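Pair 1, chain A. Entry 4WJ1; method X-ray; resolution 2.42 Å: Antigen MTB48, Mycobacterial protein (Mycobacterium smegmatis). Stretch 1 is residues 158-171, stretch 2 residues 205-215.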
# COMPACT_ATOMS: atom_id res chain seq x y z
N TYR A 158 13.08 -0.38 10.79
CA TYR A 158 13.44 -0.59 9.40
C TYR A 158 12.16 -0.69 8.53
O TYR A 158 12.10 -0.18 7.41
CB TYR A 158 14.28 -1.84 9.25
CG TYR A 158 14.87 -1.96 7.89
CD1 TYR A 158 15.45 -0.86 7.28
CD2 TYR A 158 14.85 -3.17 7.20
CE1 TYR A 158 15.99 -0.96 6.01
CE2 TYR A 158 15.39 -3.28 5.93
CZ TYR A 158 15.97 -2.16 5.34
OH TYR A 158 16.51 -2.26 4.09
N PHE A 159 11.17 -1.38 9.08
CA PHE A 159 9.85 -1.51 8.51
C PHE A 159 9.30 -0.12 8.25
O PHE A 159 8.82 0.18 7.16
CB PHE A 159 8.97 -2.32 9.47
CG PHE A 159 7.47 -2.28 9.19
CD1 PHE A 159 6.67 -1.28 9.73
CD2 PHE A 159 6.85 -3.29 8.46
CE1 PHE A 159 5.30 -1.26 9.51
CE2 PHE A 159 5.48 -3.28 8.23
CZ PHE A 159 4.71 -2.26 8.76
N ARG A 160 9.41 0.74 9.25
CA ARG A 160 8.96 2.12 9.12
C ARG A 160 9.69 2.81 7.98
O ARG A 160 9.07 3.43 7.13
CB ARG A 160 9.16 2.87 10.43
CG ARG A 160 8.64 4.30 10.43
CD ARG A 160 9.71 5.30 9.98
NE ARG A 160 11.00 5.03 10.60
CZ ARG A 160 11.34 5.46 11.81
NH1 ARG A 160 10.47 6.18 12.52
NH2 ARG A 160 12.54 5.18 12.31
N ASP A 161 11.01 2.70 7.96
CA ASP A 161 11.79 3.32 6.89
C ASP A 161 11.37 2.78 5.52
O ASP A 161 11.29 3.54 4.55
CB ASP A 161 13.28 3.06 7.10
CG ASP A 161 13.84 3.77 8.33
OD1 ASP A 161 13.16 4.65 8.90
OD2 ASP A 161 14.98 3.45 8.72
N GLN A 162 11.11 1.48 5.44
CA GLN A 162 10.80 0.89 4.15
C GLN A 162 9.48 1.38 3.58
O GLN A 162 9.35 1.61 2.38
CB GLN A 162 10.76 -0.63 4.26
CG GLN A 162 12.09 -1.30 4.46
CD GLN A 162 11.96 -2.79 4.38
OE1 GLN A 162 12.22 -3.36 3.34
NE2 GLN A 162 11.53 -3.42 5.47
N TRP A 163 8.49 1.54 4.45
CA TRP A 163 7.19 1.98 4.04
C TRP A 163 7.27 3.45 3.67
O TRP A 163 6.76 3.85 2.62
CB TRP A 163 6.16 1.72 5.12
CG TRP A 163 5.65 0.33 5.00
CD1 TRP A 163 6.00 -0.75 5.76
CD2 TRP A 163 4.72 -0.16 4.02
NE1 TRP A 163 5.32 -1.88 5.33
CE2 TRP A 163 4.54 -1.54 4.25
CE3 TRP A 163 4.02 0.44 2.96
CZ2 TRP A 163 3.69 -2.32 3.48
CZ3 TRP A 163 3.18 -0.33 2.20
CH2 TRP A 163 3.02 -1.70 2.46
N ARG A 164 7.92 4.23 4.51
CA ARG A 164 8.08 5.65 4.23
C ARG A 164 8.68 5.86 2.85
O ARG A 164 8.24 6.72 2.09
CB ARG A 164 8.95 6.31 5.28
CG ARG A 164 9.21 7.79 5.04
CD ARG A 164 10.38 8.26 5.88
NE ARG A 164 11.61 7.63 5.43
CZ ARG A 164 12.63 7.28 6.22
NH1 ARG A 164 12.56 7.52 7.53
NH2 ARG A 164 13.70 6.70 5.70
N ASP A 165 9.66 5.05 2.51
CA ASP A 165 10.39 5.27 1.28
C ASP A 165 9.71 4.69 0.08
O ASP A 165 10.10 4.98 -1.06
CB ASP A 165 11.78 4.69 1.39
CG ASP A 165 12.63 5.45 2.36
OD1 ASP A 165 12.38 6.65 2.61
OD2 ASP A 165 13.55 4.85 2.87
N TYR A 166 8.70 3.88 0.32
CA TYR A 166 7.94 3.28 -0.76
C TYR A 166 6.94 4.28 -1.32
O TYR A 166 6.45 4.13 -2.43
CB TYR A 166 7.23 2.03 -0.28
CG TYR A 166 6.86 1.09 -1.40
CD1 TYR A 166 7.82 0.64 -2.29
CD2 TYR A 166 5.56 0.62 -1.54
CE1 TYR A 166 7.50 -0.23 -3.31
CE2 TYR A 166 5.23 -0.26 -2.55
CZ TYR A 166 6.20 -0.68 -3.42
OH TYR A 166 5.90 -1.57 -4.42
N GLN A 167 6.63 5.30 -0.52
CA GLN A 167 5.66 6.30 -0.91
C GLN A 167 6.10 6.91 -2.22
O GLN A 167 5.33 6.99 -3.17
CB GLN A 167 5.51 7.38 0.16
CG GLN A 167 5.11 8.73 -0.41
CD GLN A 167 4.31 9.57 0.57
OE1 GLN A 167 4.49 9.47 1.79
NE2 GLN A 167 3.40 10.39 0.04
N SER A 168 7.36 7.30 -2.29
CA SER A 168 7.86 7.93 -3.50
C SER A 168 7.89 6.93 -4.66
O SER A 168 7.77 7.31 -5.82
CB SER A 168 9.25 8.52 -3.27
OG SER A 168 10.22 7.57 -3.63
N THR A 169 8.03 5.64 -4.36
CA THR A 169 7.97 4.63 -5.40
C THR A 169 6.61 4.60 -6.06
O THR A 169 6.50 4.59 -7.28
CB THR A 169 8.25 3.23 -4.85
OG1 THR A 169 9.49 3.23 -4.14
CG2 THR A 169 8.36 2.26 -6.01
N LEU A 170 5.57 4.57 -5.23
CA LEU A 170 4.21 4.48 -5.74
C LEU A 170 3.80 5.77 -6.45
O LEU A 170 3.14 5.71 -7.47
CB LEU A 170 3.24 4.16 -4.62
CG LEU A 170 3.44 2.76 -4.06
CD1 LEU A 170 2.30 2.37 -3.16
CD2 LEU A 170 3.66 1.73 -5.17
N GLU A 171 4.21 6.92 -5.94
CA GLU A 171 3.97 8.17 -6.65
C GLU A 171 4.63 8.13 -8.02
O GLU A 171 4.03 8.52 -9.02
CB GLU A 171 4.51 9.35 -5.85
CG GLU A 171 3.81 9.54 -4.53
CD GLU A 171 4.44 10.63 -3.72
OE1 GLU A 171 5.62 10.96 -3.99
OE2 GLU A 171 3.75 11.16 -2.81
N ASP A 205 -2.26 8.17 -4.24
CA ASP A 205 -2.95 8.00 -2.96
C ASP A 205 -2.36 6.82 -2.20
O ASP A 205 -2.18 6.87 -0.99
CB ASP A 205 -4.46 7.81 -3.15
CG ASP A 205 -5.12 9.01 -3.82
OD1 ASP A 205 -4.47 10.08 -3.87
OD2 ASP A 205 -6.27 8.89 -4.30
N MSE A 206 -2.06 5.75 -2.93
CA MSE A 206 -1.46 4.59 -2.32
C MSE A 206 -0.09 4.96 -1.72
O MSE A 206 0.27 4.48 -0.64
CB MSE A 206 -1.33 3.46 -3.34
CG MSE A 206 -2.66 2.79 -3.64
SE MSE A 206 -3.68 2.34 -2.03
CE MSE A 206 -4.98 3.80 -2.11
N GLY A 207 0.65 5.82 -2.41
CA GLY A 207 1.90 6.35 -1.88
C GLY A 207 1.65 7.09 -0.58
O GLY A 207 2.35 6.90 0.40
N ALA A 208 0.63 7.94 -0.55
CA ALA A 208 0.32 8.69 0.66
C ALA A 208 -0.05 7.77 1.81
O ALA A 208 0.22 8.10 2.97
CB ALA A 208 -0.82 9.67 0.39
N GLU A 209 -0.68 6.64 1.48
CA GLU A 209 -1.02 5.64 2.50
C GLU A 209 0.25 5.00 3.04
O GLU A 209 0.34 4.68 4.21
CB GLU A 209 -1.95 4.56 1.95
CG GLU A 209 -3.31 5.05 1.44
CD GLU A 209 -4.27 5.48 2.55
OE1 GLU A 209 -3.85 5.58 3.71
OE2 GLU A 209 -5.45 5.75 2.25
N CYS A 210 1.23 4.81 2.16
CA CYS A 210 2.55 4.37 2.58
C CYS A 210 3.09 5.35 3.62
O CYS A 210 3.62 4.93 4.64
CB CYS A 210 3.49 4.27 1.38
SG CYS A 210 3.14 2.87 0.32
N GLY A 211 2.90 6.64 3.37
CA GLY A 211 3.32 7.67 4.30
C GLY A 211 2.59 7.52 5.63
O GLY A 211 3.19 7.61 6.70
N ARG A 212 1.29 7.25 5.56
CA ARG A 212 0.49 7.12 6.77
C ARG A 212 0.89 5.89 7.59
O ARG A 212 0.88 5.94 8.82
CB ARG A 212 -1.01 7.07 6.42
CG ARG A 212 -1.54 8.38 5.80
CD ARG A 212 -3.06 8.38 5.57
NE ARG A 212 -3.78 8.10 6.81
CZ ARG A 212 -4.73 7.18 6.94
NH1 ARG A 212 -5.12 6.44 5.90
NH2 ARG A 212 -5.31 7.00 8.13
N LEU A 213 1.24 4.80 6.93
CA LEU A 213 1.63 3.60 7.67
C LEU A 213 2.96 3.88 8.39
O LEU A 213 3.13 3.55 9.56
CB LEU A 213 1.74 2.39 6.75
CG LEU A 213 2.27 1.11 7.40
CD1 LEU A 213 1.49 0.79 8.65
CD2 LEU A 213 2.23 -0.07 6.41
N ALA A 214 3.88 4.54 7.69
CA ALA A 214 5.14 4.92 8.29
C ALA A 214 4.93 5.82 9.50
O ALA A 214 5.60 5.67 10.51
CB ALA A 214 6.04 5.58 7.26
N GLN A 215 3.99 6.76 9.42
CA GLN A 215 3.73 7.64 10.56
C GLN A 215 3.21 6.82 11.73
O GLN A 215 3.62 7.04 12.87
CB GLN A 215 2.75 8.75 10.19
CG GLN A 215 3.33 9.84 9.28
CD GLN A 215 2.30 10.90 8.84
OE1 GLN A 215 1.14 10.58 8.54
NE2 GLN A 215 2.73 12.16 8.79

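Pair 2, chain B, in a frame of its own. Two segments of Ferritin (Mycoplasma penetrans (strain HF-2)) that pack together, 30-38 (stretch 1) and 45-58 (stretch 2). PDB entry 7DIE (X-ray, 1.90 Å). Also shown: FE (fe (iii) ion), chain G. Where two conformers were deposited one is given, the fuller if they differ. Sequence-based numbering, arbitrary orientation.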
# COMPACT_ATOMS: atom_id res chain seq x y z
N TYR B 30 4.84 -13.42 -47.20
CA TYR B 30 5.65 -13.60 -45.99
C TYR B 30 5.22 -14.84 -45.21
O TYR B 30 6.06 -15.54 -44.64
CB TYR B 30 5.59 -12.34 -45.11
CG TYR B 30 6.15 -11.11 -45.80
CD1 TYR B 30 7.05 -11.25 -46.86
CD2 TYR B 30 5.77 -9.81 -45.43
CE1 TYR B 30 7.56 -10.13 -47.53
CE2 TYR B 30 6.28 -8.69 -46.09
CZ TYR B 30 7.18 -8.86 -47.15
OH TYR B 30 7.70 -7.78 -47.83
N PHE B 31 3.92 -15.13 -45.16
CA PHE B 31 3.52 -16.36 -44.49
C PHE B 31 4.00 -17.58 -45.25
O PHE B 31 4.40 -18.58 -44.65
CB PHE B 31 2.00 -16.38 -44.28
CG PHE B 31 1.51 -15.37 -43.27
CD1 PHE B 31 2.05 -15.35 -41.99
CD2 PHE B 31 0.55 -14.44 -43.62
CE1 PHE B 31 1.61 -14.42 -41.05
CE2 PHE B 31 0.11 -13.50 -42.69
CZ PHE B 31 0.65 -13.49 -41.39
N HIS B 32 3.97 -17.53 -46.59
CA HIS B 32 4.58 -18.59 -47.39
C HIS B 32 6.07 -18.72 -47.08
O HIS B 32 6.58 -19.81 -46.79
CB HIS B 32 4.35 -18.32 -48.88
CG HIS B 32 5.13 -19.22 -49.79
ND1 HIS B 32 4.85 -20.57 -49.93
CD2 HIS B 32 6.18 -18.96 -50.61
CE1 HIS B 32 5.70 -21.10 -50.79
NE2 HIS B 32 6.51 -20.15 -51.22
N LEU B 33 6.78 -17.59 -47.11
CA LEU B 33 8.22 -17.59 -46.87
C LEU B 33 8.56 -18.04 -45.45
O LEU B 33 9.64 -18.57 -45.20
CB LEU B 33 8.79 -16.20 -47.15
CG LEU B 33 8.76 -15.78 -48.62
CD1 LEU B 33 9.55 -14.49 -48.83
CD2 LEU B 33 9.28 -16.90 -49.53
N ALA B 34 7.65 -17.81 -44.49
CA ALA B 34 7.87 -18.35 -43.15
C ALA B 34 7.96 -19.88 -43.19
O ALA B 34 8.87 -20.47 -42.61
CB ALA B 34 6.76 -17.89 -42.20
N THR B 35 7.03 -20.53 -43.90
CA THR B 35 7.07 -22.00 -43.95
C THR B 35 8.28 -22.49 -44.75
O THR B 35 8.89 -23.50 -44.39
CB THR B 35 5.76 -22.57 -44.53
OG1 THR B 35 5.61 -22.21 -45.92
CG2 THR B 35 4.56 -22.04 -43.73
N VAL B 36 8.65 -21.78 -45.81
CA VAL B 36 9.84 -22.18 -46.57
C VAL B 36 11.09 -22.04 -45.69
O VAL B 36 11.92 -22.97 -45.61
CB VAL B 36 9.97 -21.33 -47.85
CG1 VAL B 36 11.31 -21.64 -48.54
CG2 VAL B 36 8.76 -21.61 -48.77
N SER B 37 11.23 -20.90 -45.02
CA SER B 37 12.38 -20.64 -44.16
C SER B 37 12.51 -21.71 -43.08
O SER B 37 13.61 -22.22 -42.81
CB SER B 37 12.24 -19.26 -43.49
OG SER B 37 12.28 -18.21 -44.45
N LYS B 38 11.38 -22.06 -42.45
CA LYS B 38 11.41 -23.08 -41.40
C LYS B 38 11.87 -24.43 -41.97
O LYS B 38 12.70 -25.12 -41.36
CB LYS B 38 10.03 -23.22 -40.77
CG LYS B 38 9.95 -24.29 -39.66
CD LYS B 38 10.84 -23.93 -38.50
CE LYS B 38 10.83 -25.02 -37.41
NZ LYS B 38 11.90 -24.78 -36.38
N VAL B 45 14.35 -16.88 -38.76
CA VAL B 45 13.93 -16.21 -39.99
C VAL B 45 12.45 -16.49 -40.25
O VAL B 45 11.70 -15.60 -40.66
CB VAL B 45 14.80 -16.67 -41.17
CG1 VAL B 45 14.33 -15.97 -42.45
CG2 VAL B 45 16.26 -16.34 -40.91
N ALA B 46 12.01 -17.72 -39.99
CA ALA B 46 10.59 -18.03 -40.15
C ALA B 46 9.72 -17.16 -39.25
O ALA B 46 8.69 -16.62 -39.68
CB ALA B 46 10.35 -19.52 -39.85
N ALA B 47 10.13 -17.00 -37.98
CA ALA B 47 9.37 -16.16 -37.05
C ALA B 47 9.38 -14.71 -37.48
O ALA B 47 8.39 -13.98 -37.30
CB ALA B 47 9.96 -16.31 -35.64
N PHE B 48 10.51 -14.25 -38.02
CA PHE B 48 10.58 -12.91 -38.60
C PHE B 48 9.52 -12.71 -39.68
O PHE B 48 8.86 -11.67 -39.73
CB PHE B 48 11.99 -12.69 -39.17
CG PHE B 48 12.13 -11.45 -39.98
CD1 PHE B 48 12.30 -10.21 -39.37
CD2 PHE B 48 12.14 -11.51 -41.37
CE1 PHE B 48 12.44 -9.05 -40.13
CE2 PHE B 48 12.27 -10.35 -42.14
CZ PHE B 48 12.42 -9.12 -41.51
N PHE B 49 9.38 -13.68 -40.58
CA PHE B 49 8.38 -13.53 -41.63
C PHE B 49 6.97 -13.57 -41.06
O PHE B 49 6.09 -12.86 -41.55
CB PHE B 49 8.58 -14.59 -42.71
CG PHE B 49 9.63 -14.22 -43.70
CD1 PHE B 49 9.49 -13.06 -44.47
CD2 PHE B 49 10.77 -14.98 -43.84
CE1 PHE B 49 10.47 -12.70 -45.38
CE2 PHE B 49 11.76 -14.63 -44.76
CZ PHE B 49 11.61 -13.48 -45.53
N VAL B 50 6.74 -14.37 -40.02
CA VAL B 50 5.42 -14.34 -39.39
C VAL B 50 5.15 -12.96 -38.81
O VAL B 50 4.03 -12.43 -38.93
CB VAL B 50 5.31 -15.44 -38.31
CG1 VAL B 50 4.01 -15.24 -37.53
CG2 VAL B 50 5.32 -16.82 -38.96
N LYS B 51 6.16 -12.36 -38.18
CA LYS B 51 5.99 -11.02 -37.63
C LYS B 51 5.69 -10.01 -38.73
O LYS B 51 4.80 -9.17 -38.58
CB LYS B 51 7.23 -10.62 -36.85
CG LYS B 51 7.18 -9.19 -36.28
CD LYS B 51 8.55 -8.76 -35.75
CE LYS B 51 8.60 -7.25 -35.51
NZ LYS B 51 9.87 -6.81 -34.82
N MET B 52 6.41 -10.09 -39.85
CA MET B 52 6.20 -9.14 -40.93
C MET B 52 4.79 -9.28 -41.51
O MET B 52 4.10 -8.29 -41.75
CB MET B 52 7.25 -9.33 -42.04
CG MET B 52 8.69 -9.03 -41.64
SD MET B 52 8.95 -7.35 -41.05
CE MET B 52 8.64 -6.39 -42.53
N GLY B 53 4.36 -10.52 -41.76
CA GLY B 53 3.02 -10.73 -42.30
C GLY B 53 1.94 -10.30 -41.32
O GLY B 53 0.93 -9.71 -41.72
N SER B 54 2.13 -10.60 -40.03
CA SER B 54 1.14 -10.17 -39.04
C SER B 54 1.07 -8.65 -38.97
O SER B 54 -0.02 -8.09 -38.80
CB SER B 54 1.47 -10.77 -37.67
OG SER B 54 1.48 -12.19 -37.76
N ASP B 55 2.21 -7.97 -39.08
CA ASP B 55 2.20 -6.51 -39.06
C ASP B 55 1.46 -5.95 -40.26
O ASP B 55 0.71 -4.97 -40.14
CB ASP B 55 3.63 -5.96 -39.02
CG ASP B 55 3.69 -4.47 -39.29
OD1 ASP B 55 3.21 -3.71 -38.43
OD2 ASP B 55 4.18 -4.05 -40.37
N LYS B 56 1.66 -6.54 -41.44
CA LYS B 56 0.89 -6.08 -42.60
C LYS B 56 -0.61 -6.16 -42.31
O LYS B 56 -1.37 -5.25 -42.66
CB LYS B 56 1.22 -6.90 -43.85
CG LYS B 56 2.65 -6.72 -44.38
CD LYS B 56 2.98 -5.24 -44.64
CE LYS B 56 4.33 -5.06 -45.37
NZ LYS B 56 4.58 -3.60 -45.69
N GLN B 57 -1.05 -7.24 -41.66
CA GLN B 57 -2.48 -7.36 -41.33
C GLN B 57 -2.90 -6.31 -40.31
O GLN B 57 -3.89 -5.60 -40.50
CB GLN B 57 -2.79 -8.75 -40.79
CG GLN B 57 -2.49 -9.92 -41.71
CD GLN B 57 -2.56 -11.24 -40.96
OE1 GLN B 57 -2.20 -11.30 -39.79
NE2 GLN B 57 -3.05 -12.29 -41.61
N SER B 58 -2.18 -6.24 -39.19
CA SER B 58 -2.69 -5.49 -38.05
C SER B 58 -2.45 -4.00 -38.17
O SER B 58 -3.16 -3.21 -37.53
CB SER B 58 -2.06 -6.03 -36.77
OG SER B 58 -0.68 -5.69 -36.74
FE FE G . 4.92 -2.00 -41.11
O HOH W 1 3.88 -1.31 -39.08

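Two antiparallel helices that pack closely can fill the space between them in quite different ways. In pair 1 the axes approach to 7.3 Å with 167° between their directions; in pair 2 the values are 7.7 Å and 171°. Fourteen central residues superpose with an RMSD of 0.5 Å, and the buried surfaces are similar, 596 and 638 Å². Neither pair has a hydrogen bond between its helices, so both contacts rest on shape and apolar packing.

The helices come closest where Gln A167 faces Gly A207, with CA atoms 3.9 Å apart, and the matching residues Ala B34 and Ala B46 have CA atoms 4.1 Å apart. Gln A167 settles among Gly A207, Ala A208, Cys A210 and Gly A211, its CB 3.2 Å from Gly A207 O. An ideal CB on Gly A211 would lie 2.4 Å from Gln A167 OE1, so the bare glycine leaves room for the end of the glutamine. At Gly A207 it is the backbone that is close: an ideal CB there would lie 2.8 Å from Gln A167 O. Pair 2 uses small residues on both sides, with Ala B46 CB 3.3 Å from Ala B34 O. At the position of Gly A211 stands Val B50, whose CG2 rests 3.7 Å from Ala B34 CB.

One turn along, Cys A210 matches Phe B49, and both are knobs pointing toward the opposing helix. The cysteine is compact and larger neighbours surround it: its SG lies at the ring edges of Trp A163 and Tyr A166 and 3.6 Å from Leu A170 CD1. In pair 2 the bulk moves to the knob. Phe B49 sits among Tyr B30, Leu B33, Ala B34 and Ser B37, residues that match Trp A163, Tyr A166, Gln A167 and Leu A170, and Leu B33 CB lies over its ring face.

The same trade recurs at Ala A214 and Gly B53. Ala A214 CB packs 3.6 Å from Arg A164 CB. At the arginine's position Phe B31 swings its ring over the glycine, with CZ 3.4 Å from Gly B53 C; an ideal CB on that glycine would be 2.8 Å from Phe B31 CZ. Beside it, Trp A163 receives Leu A213 CD2 over one face, whereas Tyr B30 CD2 meets Met B52 CB at 3.7 Å. Similar backbones thus accommodate different distributions of bulk, provided that large and small side chains complement each other across the interface.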